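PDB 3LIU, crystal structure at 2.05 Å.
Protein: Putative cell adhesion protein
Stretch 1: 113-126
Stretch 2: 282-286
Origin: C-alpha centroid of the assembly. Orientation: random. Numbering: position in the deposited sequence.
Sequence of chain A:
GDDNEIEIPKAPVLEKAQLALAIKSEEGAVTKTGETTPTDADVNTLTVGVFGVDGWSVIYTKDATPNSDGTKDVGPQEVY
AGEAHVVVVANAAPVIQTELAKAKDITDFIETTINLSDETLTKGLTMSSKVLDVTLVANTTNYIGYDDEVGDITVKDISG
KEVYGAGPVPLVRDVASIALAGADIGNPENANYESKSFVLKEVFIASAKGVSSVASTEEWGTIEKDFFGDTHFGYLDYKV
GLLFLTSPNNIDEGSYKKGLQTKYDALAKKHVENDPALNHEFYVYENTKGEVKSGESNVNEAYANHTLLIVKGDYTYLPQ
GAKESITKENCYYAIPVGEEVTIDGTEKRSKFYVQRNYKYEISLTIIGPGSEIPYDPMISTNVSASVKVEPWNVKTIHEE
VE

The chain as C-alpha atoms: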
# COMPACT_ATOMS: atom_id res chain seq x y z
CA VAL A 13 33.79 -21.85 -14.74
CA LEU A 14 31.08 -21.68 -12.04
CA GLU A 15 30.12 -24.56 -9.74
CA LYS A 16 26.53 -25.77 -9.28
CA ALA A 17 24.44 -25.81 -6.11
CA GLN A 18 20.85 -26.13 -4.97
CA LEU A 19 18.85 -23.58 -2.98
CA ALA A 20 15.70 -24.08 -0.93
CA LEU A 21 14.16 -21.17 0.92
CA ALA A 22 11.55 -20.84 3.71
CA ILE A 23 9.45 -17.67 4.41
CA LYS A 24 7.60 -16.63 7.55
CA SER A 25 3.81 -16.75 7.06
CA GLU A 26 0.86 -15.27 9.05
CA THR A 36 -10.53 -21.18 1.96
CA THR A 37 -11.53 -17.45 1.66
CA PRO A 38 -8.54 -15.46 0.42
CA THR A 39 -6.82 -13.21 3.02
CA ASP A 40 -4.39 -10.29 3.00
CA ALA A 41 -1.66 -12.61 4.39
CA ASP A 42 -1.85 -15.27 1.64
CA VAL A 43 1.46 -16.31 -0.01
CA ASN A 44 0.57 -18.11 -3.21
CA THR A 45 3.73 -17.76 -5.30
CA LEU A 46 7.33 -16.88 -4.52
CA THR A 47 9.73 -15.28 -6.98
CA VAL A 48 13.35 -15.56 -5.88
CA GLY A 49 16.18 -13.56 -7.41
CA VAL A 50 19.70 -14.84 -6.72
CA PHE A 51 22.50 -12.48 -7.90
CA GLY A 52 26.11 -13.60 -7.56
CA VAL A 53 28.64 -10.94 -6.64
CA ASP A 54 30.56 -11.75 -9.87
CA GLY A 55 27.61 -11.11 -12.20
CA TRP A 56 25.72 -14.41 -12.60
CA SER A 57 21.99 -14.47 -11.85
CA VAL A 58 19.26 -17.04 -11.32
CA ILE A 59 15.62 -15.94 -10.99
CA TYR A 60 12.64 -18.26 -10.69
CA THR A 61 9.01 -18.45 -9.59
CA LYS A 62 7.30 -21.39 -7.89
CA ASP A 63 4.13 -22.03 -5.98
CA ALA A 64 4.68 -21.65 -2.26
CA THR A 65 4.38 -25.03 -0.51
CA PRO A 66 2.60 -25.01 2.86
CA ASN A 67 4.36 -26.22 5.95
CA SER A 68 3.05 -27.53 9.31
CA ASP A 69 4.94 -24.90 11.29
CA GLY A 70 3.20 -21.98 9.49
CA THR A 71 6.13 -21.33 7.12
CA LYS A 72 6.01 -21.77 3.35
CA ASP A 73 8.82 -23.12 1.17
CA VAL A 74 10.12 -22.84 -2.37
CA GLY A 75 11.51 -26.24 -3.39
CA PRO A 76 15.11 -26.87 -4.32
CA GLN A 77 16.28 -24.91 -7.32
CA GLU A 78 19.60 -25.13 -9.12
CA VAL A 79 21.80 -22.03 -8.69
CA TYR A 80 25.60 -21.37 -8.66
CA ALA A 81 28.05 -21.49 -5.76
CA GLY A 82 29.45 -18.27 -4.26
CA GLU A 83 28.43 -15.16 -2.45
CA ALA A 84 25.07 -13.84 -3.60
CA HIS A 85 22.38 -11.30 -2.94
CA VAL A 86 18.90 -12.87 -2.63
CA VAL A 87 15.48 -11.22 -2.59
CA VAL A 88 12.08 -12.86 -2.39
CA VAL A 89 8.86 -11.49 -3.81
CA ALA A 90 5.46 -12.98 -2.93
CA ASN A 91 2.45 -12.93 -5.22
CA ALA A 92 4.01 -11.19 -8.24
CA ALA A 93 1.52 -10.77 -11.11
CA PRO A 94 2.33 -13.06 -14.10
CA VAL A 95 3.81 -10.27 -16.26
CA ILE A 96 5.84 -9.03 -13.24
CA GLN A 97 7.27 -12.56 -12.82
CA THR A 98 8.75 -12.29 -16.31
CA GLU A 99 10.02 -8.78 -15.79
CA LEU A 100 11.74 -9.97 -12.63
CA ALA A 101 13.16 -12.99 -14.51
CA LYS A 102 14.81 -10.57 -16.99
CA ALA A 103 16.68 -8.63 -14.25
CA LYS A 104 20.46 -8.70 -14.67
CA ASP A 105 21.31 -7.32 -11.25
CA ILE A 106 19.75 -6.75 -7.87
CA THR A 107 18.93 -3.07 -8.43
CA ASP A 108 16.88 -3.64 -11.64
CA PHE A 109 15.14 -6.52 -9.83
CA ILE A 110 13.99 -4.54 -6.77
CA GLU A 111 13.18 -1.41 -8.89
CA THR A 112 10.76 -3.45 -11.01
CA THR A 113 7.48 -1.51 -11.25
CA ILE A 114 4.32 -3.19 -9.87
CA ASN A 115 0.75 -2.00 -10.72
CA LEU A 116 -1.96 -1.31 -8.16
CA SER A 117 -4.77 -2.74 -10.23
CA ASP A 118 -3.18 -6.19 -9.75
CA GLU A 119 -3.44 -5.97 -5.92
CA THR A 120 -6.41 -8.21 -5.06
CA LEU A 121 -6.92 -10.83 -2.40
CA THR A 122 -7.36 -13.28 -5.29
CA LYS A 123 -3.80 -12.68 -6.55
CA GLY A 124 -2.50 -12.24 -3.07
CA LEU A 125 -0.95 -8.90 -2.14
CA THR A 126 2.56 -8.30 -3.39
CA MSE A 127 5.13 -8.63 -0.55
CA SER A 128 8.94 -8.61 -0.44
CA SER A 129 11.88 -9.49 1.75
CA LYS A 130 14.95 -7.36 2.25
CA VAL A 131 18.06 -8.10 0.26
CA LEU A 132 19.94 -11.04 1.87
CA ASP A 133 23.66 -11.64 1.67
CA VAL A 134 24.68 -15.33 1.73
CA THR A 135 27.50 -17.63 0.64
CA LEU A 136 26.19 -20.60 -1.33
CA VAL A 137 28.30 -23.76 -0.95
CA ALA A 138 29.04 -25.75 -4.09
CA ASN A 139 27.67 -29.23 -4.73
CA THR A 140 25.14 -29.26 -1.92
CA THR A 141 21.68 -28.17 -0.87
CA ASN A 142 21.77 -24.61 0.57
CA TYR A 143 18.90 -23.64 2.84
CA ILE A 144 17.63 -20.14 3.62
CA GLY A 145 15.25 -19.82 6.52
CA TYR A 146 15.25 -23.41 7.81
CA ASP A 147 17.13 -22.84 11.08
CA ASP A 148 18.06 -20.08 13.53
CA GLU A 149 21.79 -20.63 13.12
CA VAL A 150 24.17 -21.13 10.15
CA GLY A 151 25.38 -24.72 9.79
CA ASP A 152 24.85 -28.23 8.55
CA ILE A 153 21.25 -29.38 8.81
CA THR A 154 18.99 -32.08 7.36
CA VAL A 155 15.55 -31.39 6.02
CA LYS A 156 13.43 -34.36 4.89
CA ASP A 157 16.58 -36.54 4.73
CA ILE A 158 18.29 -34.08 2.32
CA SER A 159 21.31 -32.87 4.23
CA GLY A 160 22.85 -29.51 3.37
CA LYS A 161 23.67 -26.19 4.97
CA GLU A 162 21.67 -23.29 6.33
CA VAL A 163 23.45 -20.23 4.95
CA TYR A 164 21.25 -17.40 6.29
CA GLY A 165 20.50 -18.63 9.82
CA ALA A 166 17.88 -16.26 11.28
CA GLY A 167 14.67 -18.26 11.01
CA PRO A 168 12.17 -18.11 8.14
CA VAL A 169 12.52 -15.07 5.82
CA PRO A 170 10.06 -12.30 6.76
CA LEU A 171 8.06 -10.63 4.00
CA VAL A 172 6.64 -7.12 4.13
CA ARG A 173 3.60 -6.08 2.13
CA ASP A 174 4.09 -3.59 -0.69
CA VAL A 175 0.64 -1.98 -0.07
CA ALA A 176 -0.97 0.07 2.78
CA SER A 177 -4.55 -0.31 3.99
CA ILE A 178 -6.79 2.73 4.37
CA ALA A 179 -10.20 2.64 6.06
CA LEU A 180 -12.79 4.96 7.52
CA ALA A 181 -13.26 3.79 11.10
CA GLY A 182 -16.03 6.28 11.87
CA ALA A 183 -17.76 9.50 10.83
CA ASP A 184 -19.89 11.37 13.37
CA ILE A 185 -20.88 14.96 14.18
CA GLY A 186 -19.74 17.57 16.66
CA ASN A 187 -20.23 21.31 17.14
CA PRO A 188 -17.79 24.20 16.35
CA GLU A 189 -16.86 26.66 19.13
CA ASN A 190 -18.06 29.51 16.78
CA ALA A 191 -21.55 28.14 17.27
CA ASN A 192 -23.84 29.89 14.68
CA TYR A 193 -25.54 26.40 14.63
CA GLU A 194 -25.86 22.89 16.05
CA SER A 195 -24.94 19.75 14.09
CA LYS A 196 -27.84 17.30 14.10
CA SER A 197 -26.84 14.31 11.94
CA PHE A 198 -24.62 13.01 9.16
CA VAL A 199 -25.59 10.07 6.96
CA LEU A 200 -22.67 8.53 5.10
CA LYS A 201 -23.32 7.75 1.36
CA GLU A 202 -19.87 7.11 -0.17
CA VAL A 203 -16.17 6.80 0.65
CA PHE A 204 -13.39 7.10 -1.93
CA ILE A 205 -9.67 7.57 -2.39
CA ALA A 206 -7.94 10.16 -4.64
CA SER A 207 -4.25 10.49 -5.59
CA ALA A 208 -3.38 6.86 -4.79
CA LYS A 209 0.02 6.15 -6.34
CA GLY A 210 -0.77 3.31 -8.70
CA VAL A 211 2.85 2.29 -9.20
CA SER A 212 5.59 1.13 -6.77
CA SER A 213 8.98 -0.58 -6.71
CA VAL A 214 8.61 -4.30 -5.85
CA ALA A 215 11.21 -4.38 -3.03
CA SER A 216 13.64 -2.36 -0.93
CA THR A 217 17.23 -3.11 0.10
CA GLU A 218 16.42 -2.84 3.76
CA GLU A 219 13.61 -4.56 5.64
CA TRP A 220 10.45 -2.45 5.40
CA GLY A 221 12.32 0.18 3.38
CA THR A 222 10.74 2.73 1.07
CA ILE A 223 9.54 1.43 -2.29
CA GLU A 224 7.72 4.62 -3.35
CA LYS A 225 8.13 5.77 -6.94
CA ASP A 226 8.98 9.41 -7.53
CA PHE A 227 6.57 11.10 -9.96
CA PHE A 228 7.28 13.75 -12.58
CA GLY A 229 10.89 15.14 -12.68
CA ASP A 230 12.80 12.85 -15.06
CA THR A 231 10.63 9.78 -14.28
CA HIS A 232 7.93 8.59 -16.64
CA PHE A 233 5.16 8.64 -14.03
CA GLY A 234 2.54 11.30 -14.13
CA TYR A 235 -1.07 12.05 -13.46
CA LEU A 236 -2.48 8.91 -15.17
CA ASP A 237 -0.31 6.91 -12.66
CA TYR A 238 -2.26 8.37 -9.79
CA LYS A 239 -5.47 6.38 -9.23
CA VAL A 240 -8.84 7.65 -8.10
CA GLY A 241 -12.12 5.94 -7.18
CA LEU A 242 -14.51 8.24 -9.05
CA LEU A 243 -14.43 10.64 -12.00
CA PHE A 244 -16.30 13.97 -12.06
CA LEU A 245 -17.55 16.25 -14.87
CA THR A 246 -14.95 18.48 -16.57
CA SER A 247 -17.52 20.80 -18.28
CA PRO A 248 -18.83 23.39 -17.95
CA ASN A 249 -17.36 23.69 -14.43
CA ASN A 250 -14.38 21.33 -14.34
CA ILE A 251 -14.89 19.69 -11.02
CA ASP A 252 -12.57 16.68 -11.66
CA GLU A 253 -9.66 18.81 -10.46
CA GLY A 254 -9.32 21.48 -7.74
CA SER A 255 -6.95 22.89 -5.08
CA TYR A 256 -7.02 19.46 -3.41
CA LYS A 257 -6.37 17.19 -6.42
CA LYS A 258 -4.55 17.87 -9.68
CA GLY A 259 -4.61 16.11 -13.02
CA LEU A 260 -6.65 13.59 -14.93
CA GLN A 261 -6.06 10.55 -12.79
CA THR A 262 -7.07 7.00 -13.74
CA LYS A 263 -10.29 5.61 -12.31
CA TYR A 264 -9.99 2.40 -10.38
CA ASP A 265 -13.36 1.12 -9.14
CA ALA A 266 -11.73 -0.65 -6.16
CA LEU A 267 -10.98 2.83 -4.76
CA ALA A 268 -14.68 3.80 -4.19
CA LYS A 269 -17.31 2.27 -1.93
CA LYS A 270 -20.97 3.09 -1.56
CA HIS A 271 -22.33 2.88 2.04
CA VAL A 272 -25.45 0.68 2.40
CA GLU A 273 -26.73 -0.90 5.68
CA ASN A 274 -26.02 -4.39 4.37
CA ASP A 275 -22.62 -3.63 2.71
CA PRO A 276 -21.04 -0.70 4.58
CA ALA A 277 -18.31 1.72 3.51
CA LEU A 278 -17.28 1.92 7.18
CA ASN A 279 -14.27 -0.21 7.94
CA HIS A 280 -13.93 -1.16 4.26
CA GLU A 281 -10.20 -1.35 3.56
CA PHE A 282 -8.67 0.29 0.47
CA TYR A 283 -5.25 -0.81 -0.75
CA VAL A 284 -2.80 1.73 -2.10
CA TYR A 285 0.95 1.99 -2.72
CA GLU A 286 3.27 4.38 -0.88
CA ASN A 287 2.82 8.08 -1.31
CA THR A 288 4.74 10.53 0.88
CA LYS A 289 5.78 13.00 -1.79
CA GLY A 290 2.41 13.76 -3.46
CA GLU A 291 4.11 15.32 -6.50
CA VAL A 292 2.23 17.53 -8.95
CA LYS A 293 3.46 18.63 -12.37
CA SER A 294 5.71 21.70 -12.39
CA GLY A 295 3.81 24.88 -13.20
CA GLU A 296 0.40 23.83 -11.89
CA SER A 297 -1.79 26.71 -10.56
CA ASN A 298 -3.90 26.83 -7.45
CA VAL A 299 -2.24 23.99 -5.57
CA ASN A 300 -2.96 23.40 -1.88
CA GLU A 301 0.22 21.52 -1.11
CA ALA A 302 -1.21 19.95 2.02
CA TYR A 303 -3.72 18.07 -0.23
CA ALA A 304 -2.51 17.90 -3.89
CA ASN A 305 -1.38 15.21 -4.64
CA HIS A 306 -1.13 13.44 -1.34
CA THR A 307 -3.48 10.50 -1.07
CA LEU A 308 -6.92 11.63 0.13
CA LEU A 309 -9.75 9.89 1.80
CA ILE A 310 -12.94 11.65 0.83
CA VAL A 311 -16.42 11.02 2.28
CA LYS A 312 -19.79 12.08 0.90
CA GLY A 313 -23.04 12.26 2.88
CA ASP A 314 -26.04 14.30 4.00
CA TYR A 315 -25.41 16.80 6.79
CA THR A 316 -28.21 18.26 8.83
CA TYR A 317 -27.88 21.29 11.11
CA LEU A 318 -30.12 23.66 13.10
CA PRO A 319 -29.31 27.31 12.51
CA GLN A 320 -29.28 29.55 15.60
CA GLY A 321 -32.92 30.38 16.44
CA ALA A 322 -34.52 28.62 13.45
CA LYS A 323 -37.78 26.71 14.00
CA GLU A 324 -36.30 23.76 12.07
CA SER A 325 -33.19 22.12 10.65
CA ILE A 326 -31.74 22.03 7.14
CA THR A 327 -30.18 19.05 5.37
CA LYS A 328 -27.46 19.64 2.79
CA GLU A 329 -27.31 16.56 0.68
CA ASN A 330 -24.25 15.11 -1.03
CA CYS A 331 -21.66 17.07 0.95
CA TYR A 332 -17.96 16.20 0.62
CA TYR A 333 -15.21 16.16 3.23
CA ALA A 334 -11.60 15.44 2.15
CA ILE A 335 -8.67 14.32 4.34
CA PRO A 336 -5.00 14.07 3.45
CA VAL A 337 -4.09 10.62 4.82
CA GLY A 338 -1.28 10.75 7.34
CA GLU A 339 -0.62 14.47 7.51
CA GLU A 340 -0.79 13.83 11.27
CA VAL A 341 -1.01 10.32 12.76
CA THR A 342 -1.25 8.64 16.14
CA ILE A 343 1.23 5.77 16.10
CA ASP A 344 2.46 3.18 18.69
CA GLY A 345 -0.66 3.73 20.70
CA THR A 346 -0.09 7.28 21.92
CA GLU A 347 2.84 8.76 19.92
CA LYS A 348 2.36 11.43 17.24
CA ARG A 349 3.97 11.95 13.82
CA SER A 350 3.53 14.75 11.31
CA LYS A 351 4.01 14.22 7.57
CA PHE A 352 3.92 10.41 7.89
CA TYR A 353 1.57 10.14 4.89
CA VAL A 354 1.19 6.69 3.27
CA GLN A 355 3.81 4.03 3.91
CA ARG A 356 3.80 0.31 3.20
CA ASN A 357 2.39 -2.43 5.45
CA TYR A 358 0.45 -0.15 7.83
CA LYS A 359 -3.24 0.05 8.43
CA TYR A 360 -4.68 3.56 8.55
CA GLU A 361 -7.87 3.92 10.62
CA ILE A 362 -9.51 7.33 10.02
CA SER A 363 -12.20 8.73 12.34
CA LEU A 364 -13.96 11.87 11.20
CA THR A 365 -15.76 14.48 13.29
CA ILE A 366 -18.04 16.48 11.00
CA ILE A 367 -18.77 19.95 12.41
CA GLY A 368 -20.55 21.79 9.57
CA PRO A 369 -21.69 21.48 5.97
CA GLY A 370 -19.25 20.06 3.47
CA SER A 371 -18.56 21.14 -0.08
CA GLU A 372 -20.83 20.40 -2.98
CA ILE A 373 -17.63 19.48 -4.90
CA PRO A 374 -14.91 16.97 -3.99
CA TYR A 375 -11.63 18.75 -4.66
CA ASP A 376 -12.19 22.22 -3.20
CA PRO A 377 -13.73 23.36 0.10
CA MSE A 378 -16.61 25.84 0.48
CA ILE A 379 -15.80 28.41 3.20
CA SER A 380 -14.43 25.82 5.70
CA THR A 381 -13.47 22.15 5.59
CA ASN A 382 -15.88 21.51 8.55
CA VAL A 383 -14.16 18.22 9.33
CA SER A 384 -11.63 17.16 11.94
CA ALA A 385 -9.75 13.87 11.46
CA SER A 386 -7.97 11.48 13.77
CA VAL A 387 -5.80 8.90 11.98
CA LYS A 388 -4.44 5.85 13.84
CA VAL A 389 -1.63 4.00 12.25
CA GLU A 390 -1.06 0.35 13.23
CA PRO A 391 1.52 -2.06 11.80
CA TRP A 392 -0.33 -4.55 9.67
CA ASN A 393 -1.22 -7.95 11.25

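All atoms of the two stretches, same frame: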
# COMPACT_ATOMS: atom_id res chain seq x y z
N THR A 113 8.70 -2.24 -11.56
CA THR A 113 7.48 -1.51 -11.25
C THR A 113 6.30 -2.47 -11.11
O THR A 113 6.05 -3.25 -12.02
CB THR A 113 7.18 -0.46 -12.32
OG1 THR A 113 8.25 0.51 -12.32
CG2 THR A 113 5.84 0.26 -11.99
N ILE A 114 5.58 -2.40 -10.00
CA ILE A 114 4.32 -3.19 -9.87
C ILE A 114 3.12 -2.23 -10.03
O ILE A 114 3.27 -1.01 -9.85
CB ILE A 114 4.26 -4.03 -8.53
CG1 ILE A 114 4.48 -3.12 -7.31
CG2 ILE A 114 5.22 -5.27 -8.65
CD1 ILE A 114 4.43 -3.81 -5.84
N ASN A 115 1.94 -2.78 -10.37
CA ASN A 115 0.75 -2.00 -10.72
C ASN A 115 -0.40 -2.30 -9.77
O ASN A 115 -0.71 -3.46 -9.48
CB ASN A 115 0.34 -2.30 -12.15
CG ASN A 115 1.45 -2.05 -13.12
OD1 ASN A 115 1.82 -0.89 -13.38
ND2 ASN A 115 2.04 -3.14 -13.63
N LEU A 116 -1.00 -1.23 -9.27
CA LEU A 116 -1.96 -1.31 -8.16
C LEU A 116 -3.19 -2.11 -8.52
O LEU A 116 -3.69 -2.84 -7.69
CB LEU A 116 -2.36 0.10 -7.67
CG LEU A 116 -3.26 0.12 -6.42
CD1 LEU A 116 -2.59 -0.62 -5.22
CD2 LEU A 116 -3.60 1.60 -5.98
N SER A 117 -3.61 -2.04 -9.78
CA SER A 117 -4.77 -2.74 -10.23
C SER A 117 -4.62 -4.27 -10.16
O SER A 117 -5.65 -4.96 -10.21
CB SER A 117 -5.16 -2.28 -11.67
OG SER A 117 -4.12 -2.62 -12.58
N ASP A 118 -3.39 -4.79 -10.04
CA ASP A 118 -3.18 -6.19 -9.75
C ASP A 118 -3.36 -6.57 -8.29
O ASP A 118 -3.38 -7.76 -8.01
CB ASP A 118 -1.76 -6.66 -10.11
CG ASP A 118 -1.48 -6.60 -11.61
OD1 ASP A 118 -2.41 -6.77 -12.38
OD2 ASP A 118 -0.33 -6.40 -11.99
N GLU A 119 -3.46 -5.61 -7.37
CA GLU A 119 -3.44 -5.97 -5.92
C GLU A 119 -4.81 -6.37 -5.36
O GLU A 119 -5.49 -5.57 -4.74
CB GLU A 119 -2.82 -4.86 -5.08
CG GLU A 119 -1.43 -4.43 -5.54
CD GLU A 119 -0.34 -5.50 -5.30
OE1 GLU A 119 -0.61 -6.59 -4.71
OE2 GLU A 119 0.79 -5.24 -5.74
N THR A 120 -5.18 -7.61 -5.60
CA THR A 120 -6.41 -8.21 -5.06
C THR A 120 -6.10 -9.36 -4.12
O THR A 120 -5.02 -9.96 -4.15
CB THR A 120 -7.26 -8.77 -6.20
OG1 THR A 120 -6.52 -9.82 -6.83
CG2 THR A 120 -7.57 -7.65 -7.25
N LEU A 121 -7.07 -9.69 -3.27
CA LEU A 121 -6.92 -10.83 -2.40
C LEU A 121 -6.89 -12.08 -3.25
O LEU A 121 -6.24 -13.01 -2.90
CB LEU A 121 -8.01 -10.87 -1.32
CG LEU A 121 -8.05 -9.69 -0.36
CD1 LEU A 121 -9.12 -9.94 0.71
CD2 LEU A 121 -6.66 -9.43 0.26
N THR A 122 -7.50 -12.09 -4.42
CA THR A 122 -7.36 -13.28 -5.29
C THR A 122 -5.95 -13.54 -5.78
O THR A 122 -5.49 -14.66 -5.70
CB THR A 122 -8.31 -13.27 -6.48
OG1 THR A 122 -9.63 -13.10 -5.97
CG2 THR A 122 -8.24 -14.59 -7.23
N LYS A 123 -5.23 -12.51 -6.24
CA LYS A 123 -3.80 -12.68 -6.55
C LYS A 123 -2.99 -12.99 -5.31
O LYS A 123 -1.99 -13.76 -5.34
CB LYS A 123 -3.21 -11.43 -7.20
CG LYS A 123 -1.68 -11.55 -7.43
CD LYS A 123 -1.13 -10.35 -8.16
CE LYS A 123 -0.99 -9.12 -7.23
NZ LYS A 123 0.01 -9.25 -6.21
N GLY A 124 -3.41 -12.40 -4.19
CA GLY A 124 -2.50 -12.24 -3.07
C GLY A 124 -1.82 -10.90 -3.23
O GLY A 124 -1.54 -10.45 -4.33
N LEU A 125 -1.57 -10.22 -2.12
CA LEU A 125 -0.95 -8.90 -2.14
C LEU A 125 0.55 -9.06 -2.35
O LEU A 125 1.17 -9.97 -1.81
CB LEU A 125 -1.22 -8.17 -0.83
CG LEU A 125 -2.70 -7.94 -0.53
CD1 LEU A 125 -2.87 -7.25 0.78
CD2 LEU A 125 -3.31 -7.08 -1.66
N THR A 126 1.14 -8.18 -3.15
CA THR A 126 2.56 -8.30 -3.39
C THR A 126 3.32 -8.00 -2.09
O THR A 126 3.05 -7.00 -1.43
CB THR A 126 3.06 -7.33 -4.47
OG1 THR A 126 2.17 -7.35 -5.61
CG2 THR A 126 4.49 -7.76 -4.91
N PHE A 282 -9.14 -0.03 1.80
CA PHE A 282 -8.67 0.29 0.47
C PHE A 282 -7.17 0.08 0.47
O PHE A 282 -6.49 0.53 1.38
CB PHE A 282 -8.92 1.79 0.13
CG PHE A 282 -10.39 2.16 0.06
CD1 PHE A 282 -11.16 1.83 -1.05
CD2 PHE A 282 -11.01 2.81 1.11
CE1 PHE A 282 -12.54 2.19 -1.12
CE2 PHE A 282 -12.37 3.15 1.04
CZ PHE A 282 -13.12 2.85 -0.09
N TYR A 283 -6.65 -0.53 -0.60
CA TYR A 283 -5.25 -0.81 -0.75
C TYR A 283 -4.61 0.16 -1.74
O TYR A 283 -5.12 0.37 -2.85
CB TYR A 283 -5.03 -2.25 -1.23
CG TYR A 283 -5.62 -3.34 -0.40
CD1 TYR A 283 -5.58 -3.27 1.01
CD2 TYR A 283 -6.22 -4.45 -0.99
CE1 TYR A 283 -6.17 -4.27 1.79
CE2 TYR A 283 -6.76 -5.46 -0.21
CZ TYR A 283 -6.72 -5.37 1.17
OH TYR A 283 -7.28 -6.36 1.95
N VAL A 284 -3.47 0.70 -1.33
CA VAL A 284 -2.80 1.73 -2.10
C VAL A 284 -1.31 1.47 -1.97
O VAL A 284 -0.88 0.75 -1.04
CB VAL A 284 -3.14 3.19 -1.59
CG1 VAL A 284 -4.60 3.51 -1.73
CG2 VAL A 284 -2.72 3.38 -0.14
N TYR A 285 -0.51 2.05 -2.86
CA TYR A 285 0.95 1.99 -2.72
C TYR A 285 1.42 3.23 -1.91
O TYR A 285 0.63 4.15 -1.61
CB TYR A 285 1.67 1.92 -4.09
CG TYR A 285 1.50 0.62 -4.88
CD1 TYR A 285 1.52 -0.62 -4.26
CD2 TYR A 285 1.39 0.65 -6.27
CE1 TYR A 285 1.40 -1.79 -4.97
CE2 TYR A 285 1.28 -0.56 -7.01
CZ TYR A 285 1.27 -1.74 -6.36
OH TYR A 285 1.12 -2.94 -7.02
N GLU A 286 2.71 3.26 -1.63
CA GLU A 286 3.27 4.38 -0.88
C GLU A 286 3.11 5.68 -1.63
O GLU A 286 3.23 5.74 -2.86
CB GLU A 286 4.76 4.19 -0.55
CG GLU A 286 5.05 2.97 0.32
CD GLU A 286 6.44 3.01 0.96
OE1 GLU A 286 7.41 3.38 0.26
OE2 GLU A 286 6.56 2.58 2.15

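Two tyrosines of the short stretch 282-286, Tyr-283 and Tyr-285, supply most of its contact with residues 114-125, and together the two segments bury 442 Å². Thr-113 lies out of reach. In Ile-114, CA-to-CB points sideways, but chi1 in p and chi2 in t bring the end of the side chain nearer, so that CG1 packs 3.6 Å from CZ of Tyr-285. Asn-115 turns its side chain away and contributes backbone instead, its carbonyl carbon lying at the edge of the Tyr-285 ring. The chain then enters a 3-10 segment, which places Leu-116 against stretch 2. Its CD1 sits 4.0 Å from the centroid of the Tyr-285 ring, almost exactly on the ring normal, a CH-pi contact, while the same methyl lies 3.9 Å from CA of Val-284. A branched aliphatic side chain suits this buried site, since it covers the aromatic face and the neighbouring backbone at once.

Ser-117 and Asp-118 make no contact. Glu-119 provides the polar centre: Tyr-285 OH donates a hydrogen bond to Glu-119 OE2 (2.7 Å), the single one between the stretches. The buried carboxylate is well satisfied from its own stretch too. Thr-126 OG1 donates to Glu-119 OE2 (2.5 Å), Thr-126 N donates to Glu-119 OE1 (2.8 Å), and Lys-123 NZ forms a salt bridge with Glu-119 OE1 (3.1 Å), balancing its charge.

Beyond this point the partner is Tyr-283. The carbonyl oxygen of Glu-119 lies at its ring edge, and Leu-121 reaches CE2 of Tyr-283 with CD2 at 4.0 Å. Gly-124, with phi/psi of 91/144, adopts a conformation in which a CB would jam against the preceding carbonyl oxygen. Leu-125 follows, directed toward stretch 2, with CD1 over one face of the Tyr-283 ring and CD2 4.0 Å from Tyr-283 CD2.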